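Local coordinates for Non-structural protein 2 (Bluetongue virus, PDB 1UTY), which binds single-stranded RNA through its N-terminal domain, the part of the longer viral phosphoprotein present here, at the interface of chains A and B. Sequence-based numbering; all coordinates share one arbitrary frame. Chains: chain A/B, Non-structural protein 2.

The interface of chains A and B. Residues chain A 102-104, 121; chain B 95, 134-136, 142, 154.
Two neighbouring strands of chain A, 102-110 and 113-123, receive an extended C-terminal arm of chain B, and the ring of B:Phe136 is the centre of the packing. With CG anti to its carbonyl carbon (chi1 -71°), this ring turns towards the sheet and is covered on both faces. From chain A, the methyl CG2 of A:Thr102 lies over one face, offset towards the rim and 3.6 Å from ring atom CE2. On the opposite face sits B:Pro142 CD of its own chain, above the ring centre, so the phenyl is held between the two, which should limit its tilt. A:Met104 crosses it obliquely, CG lying 3.7 Å from CD2 of B:Phe136, and the bend at chi3 (-59°) turns the thioether's terminal methyl aside. The side chain of A:Tyr121 crosses that of B:Phe136 at about a right angle, its CD2 3.7 Å from CZ. B:Pro142 also reaches the tyrosine ring, CG standing 3.9 Å from CE2 of A:Tyr121 near the rim of one face. Beside the phenyl, CD1 of B:Ile154 packs separately, 3.5 Å from the carbonyl carbon C of A:Met104 and 3.8 Å from CB of A:Pro103.

Packing thins towards B:Asn134 and B:Lys95. A:Thr102 holds CG2 anti to the backbone N, which directs OG1 away from the phenyl towards the amide oxygen OD1 of B:Asn134; at 3.3 Å this hydrogen bond is weak. B:Lys95 brings CE no nearer than 4.5 Å to the same OG1 and buries merely 9 Å². Repeated by two-fold symmetry, this apolar grip of each arm on the partner's sheet may help hold the two copies of the RNA-binding domain together, plausibly as a unit of NS2 assembly.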
loop_
_atom_site.group_PDB
_atom_site.type_symbol
_atom_site.label_atom_id
_atom_site.label_comp_id
_atom_site.label_asym_id
_atom_site.label_seq_id
_atom_site.Cartn_x
_atom_site.Cartn_y
_atom_site.Cartn_z
ATOM N N THR A 102 -4.457 10.605 -0.463
ATOM C CA THR A 102 -4.048 11.991 -0.283
ATOM C C THR A 102 -5.315 12.779 -0.000
ATOM O O THR A 102 -6.160 12.892 -0.865
ATOM C CB THR A 102 -3.335 12.541 -1.541
ATOM O OG1 THR A 102 -2.280 11.655 -1.936
ATOM C CG2 THR A 102 -2.612 13.840 -1.210
ATOM N N PRO A 103 -5.473 13.274 1.219
ATOM C CA PRO A 103 -6.659 14.058 1.571
ATOM C C PRO A 103 -6.778 15.340 0.739
ATOM O O PRO A 103 -5.777 15.910 0.324
ATOM C CB PRO A 103 -6.440 14.382 3.055
ATOM C CG PRO A 103 -4.988 14.170 3.303
ATOM C CD PRO A 103 -4.554 13.099 2.360
ATOM N N MET A 104 -8.003 15.769 0.481
ATOM C CA MET A 104 -8.250 16.977 -0.295
ATOM C C MET A 104 -9.268 17.805 0.434
ATOM O O MET A 104 -10.289 17.281 0.878
ATOM C CB MET A 104 -8.823 16.644 -1.678
ATOM C CG MET A 104 -7.882 15.893 -2.592
ATOM S SD MET A 104 -8.527 15.746 -4.255
ATOM C CE MET A 104 -10.102 14.871 -3.961
ATOM N N TYR A 121 -8.350 11.317 -1.868
ATOM C CA TYR A 121 -8.013 10.999 -3.254
ATOM C C TYR A 121 -7.034 9.828 -3.368
ATOM O O TYR A 121 -5.964 9.831 -2.744
ATOM C CB TYR A 121 -7.458 12.219 -4.003
ATOM C CG TYR A 121 -7.214 11.923 -5.468
ATOM C CD1 TYR A 121 -8.285 11.680 -6.344
ATOM C CD2 TYR A 121 -5.926 11.824 -5.970
ATOM C CE1 TYR A 121 -8.064 11.375 -7.683
ATOM C CE2 TYR A 121 -5.696 11.522 -7.308
ATOM C CZ TYR A 121 -6.764 11.304 -8.158
ATOM O OH TYR A 121 -6.526 10.999 -9.484
ATOM N N LYS B 95 4.324 11.064 1.671
ATOM C CA LYS B 95 3.827 10.049 0.737
ATOM C C LYS B 95 4.752 8.844 0.806
ATOM O O LYS B 95 5.944 8.999 1.010
ATOM C CB LYS B 95 3.838 10.564 -0.699
ATOM C CG LYS B 95 2.716 11.484 -1.078
ATOM C CD LYS B 95 3.070 12.231 -2.377
ATOM C CE LYS B 95 1.863 12.900 -3.036
ATOM N NZ LYS B 95 2.316 13.992 -3.973
ATOM N N ASN B 134 2.634 14.787 1.715
ATOM C CA ASN B 134 1.406 14.092 1.338
ATOM C C ASN B 134 0.171 15.006 1.294
ATOM O O ASN B 134 -0.803 14.799 2.018
ATOM C CB ASN B 134 1.189 12.896 2.269
ATOM C CG ASN B 134 -0.049 12.081 1.911
ATOM O OD1 ASN B 134 -0.394 11.913 0.733
ATOM N ND2 ASN B 134 -0.728 11.579 2.936
ATOM N N ASP B 135 0.241 16.029 0.452
ATOM C CA ASP B 135 -0.918 16.854 0.117
ATOM C C ASP B 135 -0.806 17.434 -1.293
ATOM O O ASP B 135 0.139 17.144 -2.021
ATOM C CB ASP B 135 -1.183 17.954 1.162
ATOM C CG ASP B 135 0.052 18.772 1.502
ATOM O OD1 ASP B 135 0.606 19.465 0.617
ATOM O OD2 ASP B 135 0.521 18.804 2.655
ATOM N N PHE B 136 -1.776 18.243 -1.686
ATOM C CA PHE B 136 -1.759 18.811 -3.023
ATOM C C PHE B 136 -1.488 20.304 -2.994
ATOM O O PHE B 136 -2.242 21.062 -2.384
ATOM C CB PHE B 136 -3.072 18.522 -3.746
ATOM C CG PHE B 136 -3.246 17.080 -4.134
ATOM C CD1 PHE B 136 -2.314 16.446 -4.957
ATOM C CD2 PHE B 136 -4.344 16.358 -3.679
ATOM C CE1 PHE B 136 -2.465 15.117 -5.313
ATOM C CE2 PHE B 136 -4.517 15.030 -4.037
ATOM C CZ PHE B 136 -3.575 14.401 -4.855
ATOM N N PRO B 142 -5.958 17.647 -8.398
ATOM C CA PRO B 142 -6.648 16.912 -9.465
ATOM C C PRO B 142 -8.025 17.490 -9.718
ATOM O O PRO B 142 -8.698 17.920 -8.778
ATOM C CB PRO B 142 -6.782 15.489 -8.903
ATOM C CG PRO B 142 -5.892 15.438 -7.721
ATOM C CD PRO B 142 -5.795 16.831 -7.183
ATOM N N ILE B 154 -6.219 21.786 4.088
ATOM C CA ILE B 154 -6.641 20.560 4.757
ATOM C C ILE B 154 -6.577 20.695 6.290
ATOM O O ILE B 154 -7.552 20.374 6.980
ATOM C CB ILE B 154 -5.897 19.286 4.183
ATOM C CG1 ILE B 154 -6.674 18.009 4.509
ATOM C CG2 ILE B 154 -4.425 19.183 4.635
ATOM C CD1 ILE B 154 -7.908 17.840 3.672
#